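Local coordinates for Glyco_hydro_cc domain-containing protein (Trichoderma gamsii, PDB 6UBD) that binds oligosaccharides and belongs to glycoside hydrolase family GH128, whose members cleave beta-1,3-glucans, at residues P196-F202 and V237-T243. Numbering follows the deposited sequence.
Sequences PLWVTEF and VLAYAYT
V237 and L197 begin a parallel pairing of neighbouring strands in the (beta/alpha)8-type barrel of this GH128-family protein, a case of two adjacent strands joined by a right-handed beta-alpha-beta crossover, here through helix 217-233. The two strands run almost exactly parallel, at 4°, and V237 and L197 turn their side chains to the helix-covered face of the sheet. At L238 the backbone N donates a nearly straight bond to L197 O (2.8 Å), while CD1 of its side chain lies alongside the P196 ring, reaching CB. A239 faces the other way, into the barrel: its CB sits 3.5 Å from the centroid of the five-membered ring of W198, almost on the ring normal, a CH-pi contact, and its O receives V199 N at 2.9 Å. The indole NE1 is held separately by L28 O. Y240 returns to the helix side, CB against V199 CB, and its hydroxyl is bonded to E232. A241 O takes only a weak, bent bond from F202 N (3.3 Å). F202 has CG between its backbone N and carbonyl carbon (chi1 73°), which swings the ring across the neighbouring strand until Y242 CA stands over one face; F202 CE2 also lies 4.0 Å from Y240 CD1. The rings of F202 and Y242 meet obliquely, their planes at 68°, with W223 also against F202. Trimmed to alanine, F202 would probably leave a gap between Y240 and Y242 and deprive W223 of this partner. Finally T243, its OG1 bonded to G245 N, presents CG2 to F202 O at 3.4 Å.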
loop_
_atom_site.group_PDB
_atom_site.type_symbol
_atom_site.label_atom_id
_atom_site.label_comp_id
_atom_site.label_asym_id
_atom_site.label_seq_id
_atom_site.Cartn_x
_atom_site.Cartn_y
_atom_site.Cartn_z
ATOM N N PRO A 196 4.282 -12.682 5.207
ATOM C CA PRO A 196 5.015 -11.410 5.099
ATOM C C PRO A 196 4.087 -10.207 4.863
ATOM O O PRO A 196 2.996 -10.351 4.221
ATOM C CB PRO A 196 5.940 -11.640 3.891
ATOM C CG PRO A 196 6.088 -13.144 3.822
ATOM C CD PRO A 196 4.767 -13.689 4.242
ATOM N N LEU A 197 4.495 -9.039 5.354
ATOM C CA LEU A 197 3.714 -7.812 5.285
ATOM C C LEU A 197 4.222 -6.862 4.206
ATOM O O LEU A 197 5.480 -6.646 4.092
ATOM C CB LEU A 197 3.794 -7.103 6.645
ATOM C CG LEU A 197 3.473 -7.922 7.902
ATOM C CD1 LEU A 197 3.714 -7.091 9.153
ATOM C CD2 LEU A 197 2.027 -8.553 7.862
ATOM N N TRP A 198 3.322 -6.182 3.515
ATOM C CA TRP A 198 3.614 -4.943 2.756
ATOM C C TRP A 198 2.828 -3.818 3.368
ATOM O O TRP A 198 1.585 -3.919 3.567
ATOM C CB TRP A 198 3.215 -5.044 1.291
ATOM C CG TRP A 198 4.059 -5.887 0.376
ATOM C CD1 TRP A 198 4.863 -6.937 0.707
ATOM C CD2 TRP A 198 4.158 -5.709 -1.051
ATOM N NE1 TRP A 198 5.461 -7.450 -0.435
ATOM C CE2 TRP A 198 5.048 -6.709 -1.518
ATOM C CE3 TRP A 198 3.629 -4.790 -1.941
ATOM C CZ2 TRP A 198 5.371 -6.823 -2.861
ATOM C CZ3 TRP A 198 3.972 -4.898 -3.281
ATOM C CH2 TRP A 198 4.840 -5.897 -3.714
ATOM N N VAL A 199 3.538 -2.710 3.720
ATOM C CA VAL A 199 2.873 -1.480 4.206
ATOM C C VAL A 199 2.560 -0.625 2.989
ATOM O O VAL A 199 3.429 0.081 2.470
ATOM C CB VAL A 199 3.757 -0.725 5.221
ATOM C CG1 VAL A 199 3.028 0.505 5.795
ATOM C CG2 VAL A 199 4.158 -1.629 6.370
ATOM N N THR A 200 1.354 -0.762 2.451
ATOM C CA THR A 200 1.038 -0.234 1.111
ATOM C C THR A 200 0.631 1.255 1.138
ATOM O O THR A 200 0.586 1.892 0.058
ATOM C CB THR A 200 0.024 -1.149 0.415
ATOM O OG1 THR A 200 -1.177 -1.134 1.206
ATOM C CG2 THR A 200 0.563 -2.569 0.185
ATOM N N GLU A 201 0.319 1.756 2.328
ATOM C CA GLU A 201 0.243 3.226 2.582
ATOM C C GLU A 201 0.682 3.440 4.025
ATOM O O GLU A 201 0.303 2.689 4.897
ATOM C CB GLU A 201 -1.149 3.842 2.489
ATOM C CG GLU A 201 -1.778 3.838 1.080
ATOM C CD GLU A 201 -3.158 4.464 1.113
ATOM O OE1 GLU A 201 -3.319 5.474 1.803
ATOM O OE2 GLU A 201 -4.066 3.981 0.443
ATOM N N PHE A 202 1.463 4.514 4.295
ATOM C CA PHE A 202 1.730 5.012 5.687
ATOM C C PHE A 202 1.804 6.537 5.690
ATOM O O PHE A 202 2.158 7.180 4.690
ATOM C CB PHE A 202 2.949 4.321 6.333
ATOM C CG PHE A 202 4.287 4.777 5.740
ATOM C CD1 PHE A 202 4.890 5.973 6.153
ATOM C CD2 PHE A 202 4.956 3.997 4.813
ATOM C CE1 PHE A 202 6.093 6.372 5.581
ATOM C CE2 PHE A 202 6.153 4.427 4.223
ATOM C CZ PHE A 202 6.722 5.609 4.623
ATOM N N VAL A 237 8.457 -7.250 7.534
ATOM C CA VAL A 237 8.085 -6.186 6.592
ATOM C C VAL A 237 8.937 -6.340 5.340
ATOM O O VAL A 237 10.143 -6.117 5.393
ATOM C CB VAL A 237 8.231 -4.788 7.207
ATOM C CG1 VAL A 237 7.914 -3.708 6.177
ATOM C CG2 VAL A 237 7.277 -4.640 8.420
ATOM N N LEU A 238 8.324 -6.691 4.207
ATOM C CA LEU A 238 9.101 -6.933 2.953
ATOM C C LEU A 238 8.957 -5.766 1.955
ATOM O O LEU A 238 9.710 -5.779 0.971
ATOM C CB LEU A 238 8.726 -8.286 2.342
ATOM C CG LEU A 238 9.198 -9.504 3.153
ATOM C CD1 LEU A 238 9.004 -10.747 2.375
ATOM C CD2 LEU A 238 10.653 -9.397 3.688
ATOM N N ALA A 239 8.072 -4.797 2.189
ATOM C CA ALA A 239 7.891 -3.619 1.305
ATOM C C ALA A 239 7.139 -2.568 2.081
ATOM O O ALA A 239 6.311 -2.894 2.961
ATOM C CB ALA A 239 7.136 -4.010 0.040
ATOM N N TYR A 240 7.401 -1.288 1.757
ATOM C CA TYR A 240 6.664 -0.160 2.358
ATOM C C TYR A 240 6.506 0.963 1.330
ATOM O O TYR A 240 7.362 1.090 0.432
ATOM C CB TYR A 240 7.310 0.331 3.660
ATOM C CG TYR A 240 8.761 0.729 3.566
ATOM C CD1 TYR A 240 9.139 2.003 3.074
ATOM C CD2 TYR A 240 9.761 -0.152 3.945
ATOM C CE1 TYR A 240 10.496 2.368 2.962
ATOM C CE2 TYR A 240 11.120 0.220 3.867
ATOM C CZ TYR A 240 11.476 1.480 3.358
ATOM O OH TYR A 240 12.830 1.862 3.236
ATOM N N ALA A 241 5.538 1.831 1.503
ATOM C CA ALA A 241 5.239 2.883 0.520
ATOM C C ALA A 241 4.624 4.131 1.186
ATOM O O ALA A 241 3.558 4.096 1.798
ATOM C CB ALA A 241 4.318 2.369 -0.562
ATOM N N TYR A 242 5.331 5.280 1.047
ATOM C CA TYR A 242 4.867 6.630 1.490
ATOM C C TYR A 242 3.676 7.073 0.608
ATOM O O TYR A 242 3.882 7.085 -0.601
ATOM C CB TYR A 242 6.080 7.583 1.367
ATOM C CG TYR A 242 5.952 8.991 1.915
ATOM C CD1 TYR A 242 4.969 9.855 1.458
ATOM C CD2 TYR A 242 6.844 9.461 2.881
ATOM C CE1 TYR A 242 4.866 11.150 1.957
ATOM C CE2 TYR A 242 6.794 10.763 3.351
ATOM C CZ TYR A 242 5.822 11.621 2.880
ATOM O OH TYR A 242 5.792 12.911 3.426
ATOM N N THR A 243 2.538 7.433 1.198
ATOM C CA THR A 243 1.354 7.863 0.421
ATOM C C THR A 243 1.335 9.372 0.181
ATOM O O THR A 243 1.648 10.169 1.103
ATOM C CB THR A 243 0.074 7.353 1.081
ATOM O OG1 THR A 243 -0.977 7.698 0.142
ATOM C CG2 THR A 243 -0.251 7.922 2.437
#